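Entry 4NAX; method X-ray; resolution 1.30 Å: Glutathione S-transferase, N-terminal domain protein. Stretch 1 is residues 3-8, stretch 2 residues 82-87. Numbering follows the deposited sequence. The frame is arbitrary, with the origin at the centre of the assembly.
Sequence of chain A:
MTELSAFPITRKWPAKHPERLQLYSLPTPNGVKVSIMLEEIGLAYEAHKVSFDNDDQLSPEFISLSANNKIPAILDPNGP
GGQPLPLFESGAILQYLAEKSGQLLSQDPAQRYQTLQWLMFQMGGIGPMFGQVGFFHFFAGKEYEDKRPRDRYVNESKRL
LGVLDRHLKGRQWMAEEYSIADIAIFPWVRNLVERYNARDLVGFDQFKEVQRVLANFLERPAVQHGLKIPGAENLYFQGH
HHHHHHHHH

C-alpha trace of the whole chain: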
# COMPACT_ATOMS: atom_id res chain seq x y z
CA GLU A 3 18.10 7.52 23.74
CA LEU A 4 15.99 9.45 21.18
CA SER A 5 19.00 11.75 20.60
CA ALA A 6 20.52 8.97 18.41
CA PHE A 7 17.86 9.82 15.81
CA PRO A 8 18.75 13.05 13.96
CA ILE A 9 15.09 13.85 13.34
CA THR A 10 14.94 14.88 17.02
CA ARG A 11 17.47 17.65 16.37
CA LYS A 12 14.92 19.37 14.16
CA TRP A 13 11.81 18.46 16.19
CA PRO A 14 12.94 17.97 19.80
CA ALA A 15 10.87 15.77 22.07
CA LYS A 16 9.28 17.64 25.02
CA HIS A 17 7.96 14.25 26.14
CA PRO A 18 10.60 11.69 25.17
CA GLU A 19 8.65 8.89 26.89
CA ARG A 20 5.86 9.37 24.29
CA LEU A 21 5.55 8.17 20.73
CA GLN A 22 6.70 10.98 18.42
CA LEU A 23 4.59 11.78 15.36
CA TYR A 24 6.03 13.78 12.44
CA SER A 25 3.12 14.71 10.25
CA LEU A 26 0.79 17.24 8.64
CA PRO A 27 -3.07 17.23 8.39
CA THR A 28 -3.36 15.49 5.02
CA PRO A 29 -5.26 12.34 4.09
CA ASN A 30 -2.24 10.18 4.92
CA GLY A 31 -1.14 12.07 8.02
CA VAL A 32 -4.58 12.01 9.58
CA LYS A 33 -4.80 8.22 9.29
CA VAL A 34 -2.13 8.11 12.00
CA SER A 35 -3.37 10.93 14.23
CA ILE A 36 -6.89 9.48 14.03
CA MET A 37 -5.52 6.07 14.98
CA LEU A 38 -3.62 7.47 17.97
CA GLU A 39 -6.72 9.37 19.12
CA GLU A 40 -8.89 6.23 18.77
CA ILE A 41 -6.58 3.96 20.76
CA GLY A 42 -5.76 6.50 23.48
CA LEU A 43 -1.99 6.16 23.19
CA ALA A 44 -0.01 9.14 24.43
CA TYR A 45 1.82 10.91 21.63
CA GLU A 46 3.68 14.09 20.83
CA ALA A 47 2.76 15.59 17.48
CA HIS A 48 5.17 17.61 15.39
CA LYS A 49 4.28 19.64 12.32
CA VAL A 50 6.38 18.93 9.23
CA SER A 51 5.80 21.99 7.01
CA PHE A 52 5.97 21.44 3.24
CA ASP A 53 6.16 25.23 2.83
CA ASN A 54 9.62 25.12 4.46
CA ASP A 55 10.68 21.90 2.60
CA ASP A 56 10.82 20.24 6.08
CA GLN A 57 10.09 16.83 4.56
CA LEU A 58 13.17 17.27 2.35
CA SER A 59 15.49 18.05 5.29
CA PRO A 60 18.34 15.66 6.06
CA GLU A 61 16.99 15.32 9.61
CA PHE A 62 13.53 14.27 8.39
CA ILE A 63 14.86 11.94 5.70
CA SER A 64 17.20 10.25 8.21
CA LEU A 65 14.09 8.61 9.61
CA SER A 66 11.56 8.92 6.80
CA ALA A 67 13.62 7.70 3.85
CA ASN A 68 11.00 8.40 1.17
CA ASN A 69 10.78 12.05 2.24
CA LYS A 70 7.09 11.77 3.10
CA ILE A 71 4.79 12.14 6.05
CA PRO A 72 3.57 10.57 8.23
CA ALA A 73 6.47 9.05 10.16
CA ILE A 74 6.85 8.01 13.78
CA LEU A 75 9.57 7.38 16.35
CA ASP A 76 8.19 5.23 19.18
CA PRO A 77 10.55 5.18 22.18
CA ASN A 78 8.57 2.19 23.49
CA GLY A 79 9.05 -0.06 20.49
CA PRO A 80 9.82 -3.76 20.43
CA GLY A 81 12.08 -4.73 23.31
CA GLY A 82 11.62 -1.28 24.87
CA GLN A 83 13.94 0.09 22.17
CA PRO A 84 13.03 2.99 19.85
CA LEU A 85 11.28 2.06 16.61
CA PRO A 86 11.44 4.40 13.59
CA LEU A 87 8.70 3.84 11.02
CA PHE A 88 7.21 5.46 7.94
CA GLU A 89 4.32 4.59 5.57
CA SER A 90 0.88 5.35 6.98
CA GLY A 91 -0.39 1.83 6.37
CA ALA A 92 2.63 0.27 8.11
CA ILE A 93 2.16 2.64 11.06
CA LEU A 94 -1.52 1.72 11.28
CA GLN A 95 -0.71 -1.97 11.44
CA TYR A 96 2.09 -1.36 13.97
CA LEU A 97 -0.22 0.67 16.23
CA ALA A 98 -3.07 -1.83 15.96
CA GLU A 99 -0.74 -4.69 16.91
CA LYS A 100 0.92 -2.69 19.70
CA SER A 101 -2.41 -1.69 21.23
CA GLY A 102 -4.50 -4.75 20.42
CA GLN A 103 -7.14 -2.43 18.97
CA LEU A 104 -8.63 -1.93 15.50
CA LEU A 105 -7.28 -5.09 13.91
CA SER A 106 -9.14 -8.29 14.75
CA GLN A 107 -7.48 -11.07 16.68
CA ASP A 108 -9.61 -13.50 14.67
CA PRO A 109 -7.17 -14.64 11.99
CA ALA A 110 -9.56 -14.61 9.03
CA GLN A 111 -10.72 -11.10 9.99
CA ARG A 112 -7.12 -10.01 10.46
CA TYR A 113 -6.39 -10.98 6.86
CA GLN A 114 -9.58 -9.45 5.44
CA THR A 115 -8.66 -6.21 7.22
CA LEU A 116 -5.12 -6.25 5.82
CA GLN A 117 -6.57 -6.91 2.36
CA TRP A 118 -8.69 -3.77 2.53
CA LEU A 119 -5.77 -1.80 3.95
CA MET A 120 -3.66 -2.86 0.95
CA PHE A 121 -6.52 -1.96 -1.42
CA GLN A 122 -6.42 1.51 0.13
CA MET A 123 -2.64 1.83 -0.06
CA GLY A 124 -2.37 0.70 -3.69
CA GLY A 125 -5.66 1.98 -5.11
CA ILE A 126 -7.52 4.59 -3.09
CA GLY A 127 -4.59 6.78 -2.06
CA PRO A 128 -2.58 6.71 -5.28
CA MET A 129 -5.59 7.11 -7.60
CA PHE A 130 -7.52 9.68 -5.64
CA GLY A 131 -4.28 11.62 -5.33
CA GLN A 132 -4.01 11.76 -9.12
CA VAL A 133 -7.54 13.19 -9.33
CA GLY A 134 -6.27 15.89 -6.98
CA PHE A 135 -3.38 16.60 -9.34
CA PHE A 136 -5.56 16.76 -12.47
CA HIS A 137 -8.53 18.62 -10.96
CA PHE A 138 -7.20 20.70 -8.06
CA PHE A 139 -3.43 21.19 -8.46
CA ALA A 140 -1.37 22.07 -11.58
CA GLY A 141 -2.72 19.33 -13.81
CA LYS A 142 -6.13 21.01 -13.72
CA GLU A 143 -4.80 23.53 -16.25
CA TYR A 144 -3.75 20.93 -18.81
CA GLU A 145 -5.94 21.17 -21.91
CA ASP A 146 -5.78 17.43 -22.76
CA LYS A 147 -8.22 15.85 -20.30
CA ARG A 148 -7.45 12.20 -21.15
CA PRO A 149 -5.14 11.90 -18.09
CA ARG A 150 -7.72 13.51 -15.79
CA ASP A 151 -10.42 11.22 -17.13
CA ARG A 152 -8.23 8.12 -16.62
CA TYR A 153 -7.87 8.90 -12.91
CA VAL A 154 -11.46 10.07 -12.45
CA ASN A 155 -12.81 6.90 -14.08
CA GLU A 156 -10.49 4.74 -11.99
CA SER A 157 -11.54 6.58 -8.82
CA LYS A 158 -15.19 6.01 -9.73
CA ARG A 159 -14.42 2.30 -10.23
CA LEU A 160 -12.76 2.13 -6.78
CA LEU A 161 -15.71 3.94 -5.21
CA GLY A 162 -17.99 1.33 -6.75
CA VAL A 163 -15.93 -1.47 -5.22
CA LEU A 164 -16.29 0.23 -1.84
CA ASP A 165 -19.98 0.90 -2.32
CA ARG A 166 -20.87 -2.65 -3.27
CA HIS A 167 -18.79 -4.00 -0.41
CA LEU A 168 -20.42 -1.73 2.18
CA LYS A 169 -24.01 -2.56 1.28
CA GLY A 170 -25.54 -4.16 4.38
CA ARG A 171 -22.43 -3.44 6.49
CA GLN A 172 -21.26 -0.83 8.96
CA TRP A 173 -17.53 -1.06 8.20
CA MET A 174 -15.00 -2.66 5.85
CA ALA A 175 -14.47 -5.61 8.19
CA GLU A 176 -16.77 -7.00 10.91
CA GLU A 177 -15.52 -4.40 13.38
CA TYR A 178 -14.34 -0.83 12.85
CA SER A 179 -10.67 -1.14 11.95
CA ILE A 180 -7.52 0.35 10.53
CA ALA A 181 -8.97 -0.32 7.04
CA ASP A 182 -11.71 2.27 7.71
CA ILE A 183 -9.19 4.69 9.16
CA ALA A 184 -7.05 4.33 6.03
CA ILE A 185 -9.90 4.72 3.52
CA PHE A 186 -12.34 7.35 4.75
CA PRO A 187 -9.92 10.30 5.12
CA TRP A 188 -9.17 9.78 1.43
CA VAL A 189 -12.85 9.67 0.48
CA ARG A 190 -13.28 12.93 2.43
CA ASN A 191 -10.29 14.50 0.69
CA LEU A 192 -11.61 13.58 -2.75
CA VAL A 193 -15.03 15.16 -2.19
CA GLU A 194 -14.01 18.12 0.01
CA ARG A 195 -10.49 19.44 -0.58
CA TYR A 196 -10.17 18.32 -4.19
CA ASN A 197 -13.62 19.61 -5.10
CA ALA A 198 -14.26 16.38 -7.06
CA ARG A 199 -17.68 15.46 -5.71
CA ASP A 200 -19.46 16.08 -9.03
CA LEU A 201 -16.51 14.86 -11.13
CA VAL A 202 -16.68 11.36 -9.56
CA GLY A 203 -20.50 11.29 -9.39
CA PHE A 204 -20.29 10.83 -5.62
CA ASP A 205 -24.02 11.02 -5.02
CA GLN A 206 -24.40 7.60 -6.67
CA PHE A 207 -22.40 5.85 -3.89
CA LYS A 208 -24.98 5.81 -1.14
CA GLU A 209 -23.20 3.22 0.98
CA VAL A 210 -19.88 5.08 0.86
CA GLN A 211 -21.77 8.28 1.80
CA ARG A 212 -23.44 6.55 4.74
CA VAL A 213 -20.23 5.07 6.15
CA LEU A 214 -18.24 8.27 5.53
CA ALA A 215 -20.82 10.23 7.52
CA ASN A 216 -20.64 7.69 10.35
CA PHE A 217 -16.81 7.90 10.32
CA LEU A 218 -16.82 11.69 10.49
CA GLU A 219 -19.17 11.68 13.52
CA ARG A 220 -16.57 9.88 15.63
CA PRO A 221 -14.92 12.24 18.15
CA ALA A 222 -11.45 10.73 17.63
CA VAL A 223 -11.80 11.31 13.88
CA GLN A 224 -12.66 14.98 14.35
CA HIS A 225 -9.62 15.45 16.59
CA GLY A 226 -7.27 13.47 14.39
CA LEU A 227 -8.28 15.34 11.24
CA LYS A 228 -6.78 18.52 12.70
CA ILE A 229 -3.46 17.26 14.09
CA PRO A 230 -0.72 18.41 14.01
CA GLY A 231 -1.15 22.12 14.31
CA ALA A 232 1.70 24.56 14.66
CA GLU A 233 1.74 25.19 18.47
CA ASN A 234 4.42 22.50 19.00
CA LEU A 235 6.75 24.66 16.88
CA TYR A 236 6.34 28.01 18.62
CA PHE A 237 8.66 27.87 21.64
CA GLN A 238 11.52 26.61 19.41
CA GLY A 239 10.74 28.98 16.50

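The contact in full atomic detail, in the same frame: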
# COMPACT_ATOMS: atom_id res chain seq x y z
N GLU A 3 17.03 7.31 24.77
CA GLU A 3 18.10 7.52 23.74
C GLU A 3 17.54 8.04 22.40
O GLU A 3 18.02 7.62 21.33
CB GLU A 3 18.90 6.22 23.53
CG GLU A 3 18.03 5.00 23.21
CD GLU A 3 18.61 4.11 22.12
OE1 GLU A 3 18.92 2.93 22.41
OE2 GLU A 3 18.74 4.57 20.97
N LEU A 4 16.56 8.94 22.44
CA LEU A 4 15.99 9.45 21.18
C LEU A 4 16.98 10.36 20.45
O LEU A 4 16.86 10.53 19.25
CB LEU A 4 14.65 10.18 21.36
CG LEU A 4 13.44 9.31 21.74
CD1 LEU A 4 12.13 10.08 21.58
CD2 LEU A 4 13.38 8.01 20.95
N SER A 5 17.96 10.90 21.18
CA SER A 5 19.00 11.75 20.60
C SER A 5 19.86 11.07 19.53
O SER A 5 20.51 11.75 18.74
CB SER A 5 19.88 12.33 21.72
OG SER A 5 20.72 11.36 22.34
N ALA A 6 19.85 9.74 19.49
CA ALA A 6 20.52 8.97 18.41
C ALA A 6 19.86 9.15 17.04
O ALA A 6 20.46 8.83 16.01
CB ALA A 6 20.56 7.49 18.78
N PHE A 7 18.61 9.62 17.03
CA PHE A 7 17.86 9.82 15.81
C PHE A 7 17.92 11.30 15.44
O PHE A 7 17.34 12.13 16.14
CB PHE A 7 16.42 9.37 16.04
CG PHE A 7 16.31 7.90 16.27
CD1 PHE A 7 16.51 7.37 17.54
CD2 PHE A 7 16.05 7.04 15.22
CE1 PHE A 7 16.47 6.00 17.75
CE2 PHE A 7 16.00 5.67 15.42
CZ PHE A 7 16.19 5.15 16.69
N PRO A 8 18.60 11.63 14.31
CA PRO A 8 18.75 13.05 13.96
C PRO A 8 17.46 13.83 13.75
O PRO A 8 17.45 15.04 13.87
CB PRO A 8 19.57 12.99 12.66
CG PRO A 8 20.36 11.74 12.78
CD PRO A 8 19.47 10.76 13.49
N GLY A 82 11.40 -2.55 24.16
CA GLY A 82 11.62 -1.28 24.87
C GLY A 82 12.67 -0.40 24.22
O GLY A 82 13.20 0.48 24.86
N GLN A 83 12.98 -0.68 22.95
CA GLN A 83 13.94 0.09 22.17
C GLN A 83 13.17 0.98 21.19
O GLN A 83 12.09 0.62 20.76
CB GLN A 83 14.87 -0.87 21.38
CG GLN A 83 15.79 -1.72 22.24
CD GLN A 83 16.76 -0.87 23.00
OE1 GLN A 83 16.47 -0.45 24.11
NE2 GLN A 83 17.90 -0.56 22.38
N PRO A 84 13.74 2.15 20.81
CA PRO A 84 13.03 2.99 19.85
C PRO A 84 12.77 2.30 18.52
O PRO A 84 13.61 1.53 18.04
CB PRO A 84 13.95 4.20 19.68
CG PRO A 84 14.67 4.28 20.98
CD PRO A 84 14.94 2.83 21.33
N LEU A 85 11.61 2.56 17.93
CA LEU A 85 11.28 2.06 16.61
C LEU A 85 10.96 3.24 15.69
O LEU A 85 9.96 3.93 15.93
CB LEU A 85 10.06 1.14 16.67
CG LEU A 85 9.66 0.55 15.32
CD1 LEU A 85 10.65 -0.53 14.91
CD2 LEU A 85 8.25 0.02 15.31
N PRO A 86 11.78 3.46 14.66
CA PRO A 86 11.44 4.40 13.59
C PRO A 86 10.54 3.72 12.58
O PRO A 86 10.69 2.52 12.33
CB PRO A 86 12.79 4.70 12.97
CG PRO A 86 13.54 3.39 13.10
CD PRO A 86 13.05 2.77 14.38
N LEU A 87 9.58 4.45 12.02
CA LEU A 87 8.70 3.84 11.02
C LEU A 87 8.05 4.91 10.16
O LEU A 87 7.58 5.93 10.67
CB LEU A 87 7.61 2.98 11.68
CG LEU A 87 7.03 1.84 10.86
CD1 LEU A 87 8.09 0.78 10.54
CD2 LEU A 87 5.87 1.21 11.59

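No hydrogen bond joins these two stretches, although one of them ends in a β-strand; the contact is held mainly by apolar side chains, two of them prolines. It illustrates a general principle: an extended segment running from a loop into a strand can offer a hydrophobic surface to a neighbour that lends it no backbone pairing. Over residues 84-86 the alternation is plain, for Pro-84 and Pro-86 point toward the other stretch whereas Leu-85 points away and is buried. Proline, lacking an amide hydrogen, cannot donate a backbone hydrogen bond, but its ring carbons pack well.

The other stretch contains a short 3-10 segment, Leu-4 to Ala-6, closed by a hydrogen bond from Phe-7 N to Leu-4 O at 3.0 Å. This turn leaves Ser-5 and Ala-6 out of reach while Leu-4 and Phe-7 meet the prolines. The Phe-7 ring spans both, with CE1 lying 3.6 Å from Pro-84 CB and CE2 4.1 Å from Pro-86 CG, each approached obliquely. Leu-4 adds its CD2 methyl, 3.9 Å from Pro-84 CG, so Pro-84 becomes the hub and has the largest covered area.

At the exposed margin, poorly ordered Glu-3 places OE1 3.6 Å from Gln-83 NE2, a polar proximity too loose to count as a hydrogen bond.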